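Local coordinates for protein lovastatin nonaketide synthase mokA (Monascus pilosus, PDB 6AD3) that builds the nonaketide backbone of monacolin K (lovastatin) as an iterative type I polyketide synthase, represented here by its condensation domain, at residues A[434-439]-A[467-472]. The protein carries 1 engineered substitution. Numbering follows the deposited sequence.
Sequences QAVFDY and DVVLEM
M472 reaches across to two aromatic rings of the neighbouring parallel strand, F437 and Y439. Its CG lies anti to the carbonyl carbon (chi1 -67°) and the chain runs on extended through chi2, which brings SD to the margins of both rings: 4.0 Å from F437 CE1, obliquely to that ring, and 4.1 Å from Y439 CD2, at the ring edge. The bend at chi3 then turns CE to the same Y439 edge. Both are Met-aromatic contacts. L470 runs alongside F437, its CD2 meeting the ring edge in plane, 3.7 Å from CE1. Nearer the start of the strands, on the same face, A435 CB packs on V468 CG1 at 3.6 Å. Y331 and Y335 of helix 327-343 touch M472 and L470 from this face. On the other face V436 and V469 point the same way and meet through their CG1 methyls (4.2 Å), while the acidic D438 and E471 pair with R461 and K485, respectively. The backbones bond in parallel register, for example L470 N to V436 O (3.0 Å, 172° at the hydrogen) and M472 N to D438 O (2.8 Å). Strands 435-440 and 468-473 are thus the two middle strands of the six-stranded mixed sheet at the core of one of the two sheet-and-helix lobes of the condensation-domain fold.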
# COMPACT_ATOMS: atom_id res chain seq x y z
N GLN A 434 -14.72 1.71 1.58
CA GLN A 434 -14.66 0.85 0.40
C GLN A 434 -13.81 1.47 -0.71
O GLN A 434 -13.63 0.87 -1.76
CB GLN A 434 -16.06 0.55 -0.14
CG GLN A 434 -16.93 -0.22 0.85
CD GLN A 434 -17.51 0.62 1.97
OE1 GLN A 434 -18.06 1.72 1.76
NE2 GLN A 434 -17.40 0.11 3.19
N ALA A 435 -13.27 2.64 -0.44
CA ALA A 435 -12.34 3.32 -1.32
C ALA A 435 -11.04 3.61 -0.57
O ALA A 435 -11.05 4.03 0.60
CB ALA A 435 -12.94 4.64 -1.77
N VAL A 436 -9.92 3.51 -1.29
CA VAL A 436 -8.60 3.84 -0.74
C VAL A 436 -7.88 4.78 -1.69
O VAL A 436 -7.98 4.64 -2.91
CB VAL A 436 -7.76 2.56 -0.50
CG1 VAL A 436 -6.28 2.87 -0.27
CG2 VAL A 436 -8.32 1.76 0.66
N PHE A 437 -7.05 5.65 -1.09
CA PHE A 437 -6.18 6.56 -1.78
C PHE A 437 -4.77 6.40 -1.21
O PHE A 437 -4.54 6.57 0.00
CB PHE A 437 -6.64 8.01 -1.60
CG PHE A 437 -5.75 9.04 -2.29
CD1 PHE A 437 -5.72 9.11 -3.67
CD2 PHE A 437 -4.92 9.88 -1.58
CE1 PHE A 437 -4.90 10.03 -4.32
CE2 PHE A 437 -4.17 10.86 -2.23
CZ PHE A 437 -4.15 10.92 -3.59
N ASP A 438 -3.81 6.11 -2.06
CA ASP A 438 -2.43 5.87 -1.63
C ASP A 438 -1.48 6.66 -2.50
O ASP A 438 -1.32 6.36 -3.69
CB ASP A 438 -2.11 4.37 -1.70
CG ASP A 438 -0.69 4.02 -1.21
OD1 ASP A 438 0.14 4.92 -1.12
OD2 ASP A 438 -0.49 2.85 -0.79
N TYR A 439 -0.87 7.70 -1.90
CA TYR A 439 -0.00 8.62 -2.63
C TYR A 439 1.39 8.57 -2.01
O TYR A 439 1.54 8.60 -0.78
CB TYR A 439 -0.57 10.04 -2.53
CG TYR A 439 0.36 11.15 -2.95
CD1 TYR A 439 1.36 11.62 -2.10
CD2 TYR A 439 0.23 11.74 -4.18
CE1 TYR A 439 2.18 12.68 -2.47
CE2 TYR A 439 1.02 12.84 -4.54
CZ TYR A 439 1.97 13.31 -3.65
OH TYR A 439 2.83 14.33 -4.04
N ASP A 467 -13.47 -1.61 -3.02
CA ASP A 467 -14.15 -1.49 -4.32
C ASP A 467 -13.27 -0.73 -5.30
O ASP A 467 -13.19 -1.11 -6.47
CB ASP A 467 -15.49 -0.78 -4.19
CG ASP A 467 -16.59 -1.64 -3.58
OD1 ASP A 467 -16.31 -2.69 -2.98
OD2 ASP A 467 -17.75 -1.27 -3.76
N VAL A 468 -12.67 0.37 -4.85
CA VAL A 468 -11.89 1.24 -5.71
C VAL A 468 -10.65 1.71 -4.96
O VAL A 468 -10.71 2.07 -3.79
CB VAL A 468 -12.73 2.46 -6.20
CG1 VAL A 468 -13.35 3.16 -5.06
CG2 VAL A 468 -11.88 3.41 -7.06
N VAL A 469 -9.52 1.57 -5.62
CA VAL A 469 -8.25 1.95 -5.07
C VAL A 469 -7.54 2.79 -6.11
O VAL A 469 -7.34 2.34 -7.26
CB VAL A 469 -7.40 0.76 -4.69
CG1 VAL A 469 -6.05 1.22 -4.09
CG2 VAL A 469 -8.13 -0.17 -3.70
N LEU A 470 -7.09 3.97 -5.69
CA LEU A 470 -6.24 4.82 -6.50
C LEU A 470 -4.87 4.90 -5.82
O LEU A 470 -4.76 5.36 -4.67
CB LEU A 470 -6.84 6.23 -6.62
CG LEU A 470 -5.93 7.31 -7.21
CD1 LEU A 470 -5.48 6.93 -8.59
CD2 LEU A 470 -6.63 8.65 -7.26
N GLU A 471 -3.84 4.36 -6.49
CA GLU A 471 -2.48 4.44 -6.01
C GLU A 471 -1.71 5.34 -6.97
O GLU A 471 -1.94 5.27 -8.17
CB GLU A 471 -1.79 3.07 -6.05
CG GLU A 471 -2.44 2.03 -5.20
CD GLU A 471 -1.74 0.70 -5.30
OE1 GLU A 471 -2.40 -0.34 -5.02
OE2 GLU A 471 -0.50 0.72 -5.48
N MET A 472 -0.95 6.30 -6.42
CA MET A 472 -0.18 7.23 -7.23
C MET A 472 1.25 7.27 -6.76
O MET A 472 1.51 7.27 -5.53
CB MET A 472 -0.69 8.66 -7.05
CG MET A 472 -2.02 8.96 -7.54
SD MET A 472 -2.26 10.73 -7.24
CE MET A 472 -0.83 11.48 -8.09